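Local atomic coordinates of ABC transporter substrate-binding protein (Rhizobium radiobacter, PDB entry 6TFX), a protein that binds the opine mannopinic acid as the solute-binding component of an ABC transporter, probably delivering it for import into the bacterial cell. Residues E188-S200 / S482-D494. Sequence-based numbering, arbitrary orientation.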
loop_
_atom_site.group_PDB
_atom_site.type_symbol
_atom_site.label_atom_id
_atom_site.label_comp_id
_atom_site.label_asym_id
_atom_site.label_seq_id
_atom_site.Cartn_x
_atom_site.Cartn_y
_atom_site.Cartn_z
ATOM N N GLU A 188 6.836 -28.007 -0.663
ATOM C CA GLU A 188 7.049 -28.191 -2.092
ATOM C C GLU A 188 7.373 -26.881 -2.790
ATOM O O GLU A 188 7.413 -26.872 -4.018
ATOM C CB GLU A 188 5.815 -28.831 -2.757
ATOM C CG GLU A 188 5.524 -30.250 -2.291
ATOM C CD GLU A 188 4.601 -31.019 -3.216
ATOM O OE1 GLU A 188 3.460 -30.554 -3.446
ATOM O OE2 GLU A 188 5.022 -32.087 -3.714
ATOM N N TYR A 189 7.668 -25.789 -2.024
ATOM C CA TYR A 189 7.977 -24.497 -2.649
ATOM C C TYR A 189 9.062 -24.692 -3.709
ATOM O O TYR A 189 10.059 -25.363 -3.447
ATOM C CB TYR A 189 8.374 -23.448 -1.603
ATOM C CG TYR A 189 8.588 -22.091 -2.229
ATOM C CD1 TYR A 189 7.572 -21.465 -2.956
ATOM C CD2 TYR A 189 9.809 -21.433 -2.114
ATOM C CE1 TYR A 189 7.761 -20.214 -3.539
ATOM C CE2 TYR A 189 10.013 -20.188 -2.710
ATOM C CZ TYR A 189 8.984 -19.580 -3.413
ATOM O OH TYR A 189 9.211 -18.376 -4.024
ATOM N N PHE A 190 8.831 -24.180 -4.925
ATOM C CA PHE A 190 9.704 -24.441 -6.059
ATOM C C PHE A 190 11.176 -23.999 -5.892
ATOM O O PHE A 190 12.038 -24.564 -6.565
ATOM C CB PHE A 190 9.115 -23.886 -7.346
ATOM C CG PHE A 190 9.164 -22.392 -7.514
ATOM C CD1 PHE A 190 8.140 -21.591 -7.033
ATOM C CD2 PHE A 190 10.191 -21.792 -8.232
ATOM C CE1 PHE A 190 8.155 -20.207 -7.242
ATOM C CE2 PHE A 190 10.205 -20.405 -8.434
ATOM C CZ PHE A 190 9.192 -19.629 -7.939
ATOM N N ARG A 191 11.471 -23.023 -5.001
ATOM C CA ARG A 191 12.867 -22.567 -4.813
ATOM C C ARG A 191 13.552 -23.360 -3.718
ATOM O O ARG A 191 14.736 -23.147 -3.459
ATOM C CB ARG A 191 12.935 -21.071 -4.475
ATOM C CG ARG A 191 12.309 -20.162 -5.516
ATOM C CD ARG A 191 12.469 -18.695 -5.134
ATOM N NE ARG A 191 11.672 -17.817 -5.996
ATOM C CZ ARG A 191 12.112 -17.280 -7.131
ATOM N NH1 ARG A 191 13.364 -17.496 -7.538
ATOM N NH2 ARG A 191 11.317 -16.510 -7.855
ATOM N N GLY A 192 12.804 -24.258 -3.084
ATOM C CA GLY A 192 13.300 -25.084 -1.990
ATOM C C GLY A 192 12.455 -24.897 -0.750
ATOM O O GLY A 192 11.831 -23.842 -0.556
ATOM N N LYS A 193 12.427 -25.918 0.094
ATOM C CA LYS A 193 11.639 -25.872 1.320
ATOM C C LYS A 193 12.165 -24.752 2.263
ATOM O O LYS A 193 13.375 -24.678 2.522
ATOM C CB LYS A 193 11.707 -27.237 2.043
ATOM C CG LYS A 193 10.794 -27.328 3.264
ATOM C CD LYS A 193 10.971 -28.636 4.027
ATOM C CE LYS A 193 9.883 -28.802 5.061
ATOM N NZ LYS A 193 9.936 -30.132 5.718
ATOM N N PRO A 194 11.281 -23.887 2.797
ATOM C CA PRO A 194 11.754 -22.848 3.716
ATOM C C PRO A 194 12.543 -23.376 4.905
ATOM O O PRO A 194 12.311 -24.493 5.390
ATOM C CB PRO A 194 10.458 -22.164 4.170
ATOM C CG PRO A 194 9.547 -22.329 2.991
ATOM C CD PRO A 194 9.832 -23.720 2.516
ATOM N N LYS A 195 13.469 -22.539 5.394
ATOM C CA LYS A 195 14.265 -22.854 6.591
ATOM C C LYS A 195 13.404 -22.718 7.842
ATOM O O LYS A 195 13.651 -23.404 8.829
ATOM C CB LYS A 195 15.488 -21.940 6.672
ATOM C CG LYS A 195 16.469 -22.266 5.566
ATOM C CD LYS A 195 17.682 -21.366 5.647
ATOM C CE LYS A 195 18.582 -21.686 4.476
ATOM N NZ LYS A 195 19.875 -20.965 4.572
ATOM N N LEU A 196 12.378 -21.860 7.788
ATOM C CA LEU A 196 11.424 -21.727 8.891
ATOM C C LEU A 196 10.321 -22.761 8.669
ATOM O O LEU A 196 9.888 -22.963 7.536
ATOM C CB LEU A 196 10.780 -20.325 8.907
ATOM C CG LEU A 196 11.705 -19.131 9.126
ATOM C CD1 LEU A 196 10.913 -17.854 8.998
ATOM C CD2 LEU A 196 12.367 -19.176 10.502
ATOM N N SER A 197 9.851 -23.386 9.735
ATOM C CA SER A 197 8.771 -24.365 9.626
ATOM C C SER A 197 7.421 -23.712 9.877
ATOM O O SER A 197 6.413 -24.174 9.341
ATOM C CB SER A 197 8.990 -25.488 10.635
ATOM O OG SER A 197 8.994 -24.919 11.932
ATOM N N LYS A 198 7.400 -22.622 10.673
ATOM C CA LYS A 198 6.154 -21.963 11.053
ATOM C C LYS A 198 6.331 -20.476 11.311
ATOM O O LYS A 198 7.398 -20.042 11.752
ATOM C CB LYS A 198 5.622 -22.636 12.350
ATOM C CG LYS A 198 4.145 -22.386 12.665
ATOM C CD LYS A 198 3.700 -23.135 13.923
ATOM C CE LYS A 198 3.484 -22.185 15.063
ATOM N NZ LYS A 198 2.741 -22.827 16.183
ATOM N N ILE A 199 5.271 -19.708 11.040
ATOM C CA ILE A 199 5.173 -18.290 11.358
ATOM C C ILE A 199 3.916 -18.134 12.209
ATOM O O ILE A 199 2.836 -18.562 11.789
ATOM C CB ILE A 199 5.103 -17.353 10.126
ATOM C CG1 ILE A 199 6.332 -17.539 9.194
ATOM C CG2 ILE A 199 4.950 -15.873 10.557
ATOM C CD1 ILE A 199 6.109 -16.917 7.795
ATOM N N SER A 200 4.061 -17.536 13.396
ATOM C CA SER A 200 2.921 -17.200 14.254
ATOM C C SER A 200 2.787 -15.683 14.094
ATOM O O SER A 200 3.641 -14.921 14.560
ATOM C CB SER A 200 3.185 -17.596 15.708
ATOM O OG SER A 200 2.083 -17.198 16.512
ATOM N N SER A 482 5.807 -2.129 2.494
ATOM C CA SER A 482 6.581 -1.414 3.533
ATOM C C SER A 482 6.698 -2.255 4.819
ATOM O O SER A 482 6.809 -1.713 5.938
ATOM C CB SER A 482 6.002 -0.026 3.831
ATOM O OG SER A 482 5.893 0.751 2.647
ATOM N N ALA A 483 6.699 -3.597 4.647
ATOM C CA ALA A 483 6.763 -4.552 5.747
ATOM C C ALA A 483 7.787 -5.629 5.417
ATOM O O ALA A 483 8.074 -5.865 4.240
ATOM C CB ALA A 483 5.402 -5.192 5.956
ATOM N N PRO A 484 8.325 -6.325 6.427
ATOM C CA PRO A 484 9.297 -7.394 6.133
ATOM C C PRO A 484 8.748 -8.461 5.190
ATOM O O PRO A 484 7.562 -8.796 5.219
ATOM C CB PRO A 484 9.562 -8.016 7.506
ATOM C CG PRO A 484 9.248 -6.930 8.494
ATOM C CD PRO A 484 8.084 -6.197 7.876
ATOM N N LEU A 485 9.646 -9.012 4.373
ATOM C CA LEU A 485 9.321 -10.099 3.470
ATOM C C LEU A 485 9.995 -11.340 4.048
ATOM O O LEU A 485 11.232 -11.398 4.146
ATOM C CB LEU A 485 9.835 -9.831 2.038
ATOM C CG LEU A 485 9.526 -10.924 1.013
ATOM C CD1 LEU A 485 8.031 -10.958 0.662
ATOM C CD2 LEU A 485 10.365 -10.746 -0.236
ATOM N N ILE A 486 9.175 -12.318 4.440
ATOM C CA ILE A 486 9.667 -13.598 4.950
ATOM C C ILE A 486 9.602 -14.562 3.764
ATOM O O ILE A 486 8.581 -14.658 3.079
ATOM C CB ILE A 486 8.868 -14.089 6.184
ATOM C CG1 ILE A 486 8.962 -13.020 7.308
ATOM C CG2 ILE A 486 9.403 -15.444 6.662
ATOM C CD1 ILE A 486 7.985 -13.210 8.374
ATOM N N THR A 487 10.734 -15.214 3.482
ATOM C CA THR A 487 10.837 -16.109 2.336
ATOM C C THR A 487 11.391 -17.458 2.783
ATOM O O THR A 487 11.605 -17.699 3.985
ATOM C CB THR A 487 11.780 -15.524 1.247
ATOM O OG1 THR A 487 13.120 -15.619 1.707
ATOM C CG2 THR A 487 11.440 -14.070 0.840
ATOM N N GLU A 488 11.691 -18.323 1.800
ATOM C CA GLU A 488 12.321 -19.622 2.083
ATOM C C GLU A 488 13.775 -19.413 2.601
ATOM O O GLU A 488 14.390 -20.353 3.105
ATOM C CB GLU A 488 12.298 -20.524 0.821
ATOM C CG GLU A 488 13.324 -20.194 -0.266
ATOM C CD GLU A 488 13.055 -18.974 -1.124
ATOM O OE1 GLU A 488 12.037 -18.280 -0.902
ATOM O OE2 GLU A 488 13.862 -18.723 -2.044
ATOM N N GLN A 489 14.332 -18.197 2.430
ATOM C CA GLN A 489 15.716 -17.889 2.836
ATOM C C GLN A 489 15.817 -17.428 4.304
ATOM O O GLN A 489 16.900 -17.432 4.870
ATOM C CB GLN A 489 16.308 -16.776 1.943
ATOM C CG GLN A 489 16.158 -16.948 0.430
ATOM C CD GLN A 489 16.076 -15.588 -0.263
ATOM O OE1 GLN A 489 17.096 -15.034 -0.689
ATOM N NE2 GLN A 489 14.866 -14.997 -0.383
ATOM N N THR A 490 14.712 -16.932 4.880
ATOM C CA THR A 490 14.702 -16.400 6.251
ATOM C C THR A 490 15.158 -17.478 7.243
ATOM O O THR A 490 14.718 -18.624 7.169
ATOM C CB THR A 490 13.315 -15.911 6.613
ATOM O OG1 THR A 490 12.832 -15.128 5.520
ATOM C CG2 THR A 490 13.310 -15.088 7.912
ATOM N N TYR A 491 16.026 -17.106 8.174
ATOM C CA TYR A 491 16.571 -18.102 9.091
ATOM C C TYR A 491 16.922 -17.511 10.460
ATOM O O TYR A 491 17.059 -16.299 10.588
ATOM C CB TYR A 491 17.850 -18.705 8.439
ATOM C CG TYR A 491 18.977 -17.702 8.309
ATOM C CD1 TYR A 491 19.041 -16.831 7.225
ATOM C CD2 TYR A 491 19.961 -17.593 9.290
ATOM C CE1 TYR A 491 20.033 -15.860 7.133
ATOM C CE2 TYR A 491 20.970 -16.633 9.200
ATOM C CZ TYR A 491 21.002 -15.768 8.114
ATOM O OH TYR A 491 21.976 -14.800 7.984
ATOM N N PHE A 492 17.184 -18.398 11.445
ATOM C CA PHE A 492 17.660 -18.020 12.768
ATOM C C PHE A 492 19.111 -18.515 12.918
ATOM O O PHE A 492 19.476 -19.560 12.372
ATOM C CB PHE A 492 16.794 -18.639 13.874
ATOM C CG PHE A 492 15.493 -17.913 14.060
ATOM C CD1 PHE A 492 15.451 -16.683 14.704
ATOM C CD2 PHE A 492 14.303 -18.452 13.581
ATOM C CE1 PHE A 492 14.241 -15.999 14.858
ATOM C CE2 PHE A 492 13.089 -17.782 13.771
ATOM C CZ PHE A 492 13.071 -16.559 14.403
ATOM N N LYS A 493 19.917 -17.744 13.642
ATOM C CA LYS A 493 21.333 -18.015 13.885
ATOM C C LYS A 493 21.539 -18.671 15.255
ATOM O O LYS A 493 20.834 -18.345 16.213
ATOM C CB LYS A 493 22.113 -16.688 13.883
ATOM C CG LYS A 493 22.033 -15.906 12.585
ATOM C CD LYS A 493 22.239 -14.429 12.835
ATOM C CE LYS A 493 21.910 -13.617 11.608
ATOM N NZ LYS A 493 22.043 -12.168 11.865
ATOM N N ASP A 494 22.556 -19.523 15.361
ATOM C CA ASP A 494 22.968 -20.133 16.636
ATOM C C ASP A 494 23.928 -19.216 17.382
ATOM O O ASP A 494 23.727 -18.952 18.564
ATOM C CB ASP A 494 23.605 -21.517 16.422
ATOM C CG ASP A 494 22.601 -22.656 16.356
ATOM O OD1 ASP A 494 21.662 -22.670 17.181
ATOM O OD2 ASP A 494 22.767 -23.548 15.492
HETATM O O HOH W 1 10.536 -16.680 -2.415
HETATM O O HOH W 2 15.396 -22.611 1.922
HETATM O O HOH W 3 19.157 -18.392 3.759
HETATM O O HOH W 4 12.626 -19.676 5.703
#
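The Tyr189 ring meets the Glu488 carboxylate obliquely, the two planes 52° apart, with Tyr189 CE2 3.3 Å from Glu488 OE1; Gly192 O lies at the ring's edge, in its plane. The Arg191 guanidinium has Phe190 CE2 over one face and Tyr189 OH at its edge, where NE donates a hydrogen bond. These groups belong to two type I turns, Tyr189 to Gly192 and Thr487 to Thr490, the second begun by an ST turn at Thr487. Together they pack the C-terminal tail against the loop leading into strand 198-203 of this periplasmic binding protein, away from the opine pocket.

With CG set between the backbone N and the carbonyl carbon (chi1 77°) and the chain bent at chi2, Glu488 lays its carboxylate over both Tyr189 and Arg191, OE1 toward Tyr189 CE2 and OE2 alongside Arg191 CB and CD, the latter at 3.4 Å. Arg191 sends NH2 on to a salt bridge with Asp55, while one water joins Glu488 OE1 to Tyr189 OH. Behind the carboxylate, the Pro194 ring crosses the Glu488 stem, and Lys195 N donates to Glu488 O at 3.3 Å.

Further along, Leu196 forks: CD1 rests on Ile486 CG2 at 3.7 Å, CD2 approaches Phe492 CE2 obliquely. Ile199 reaches Ile486 tip to tip beside Phe170. One water accepts from Leu196 N and donates to both Thr487 O and Thr490 O, each 2.8 Å from the water oxygen.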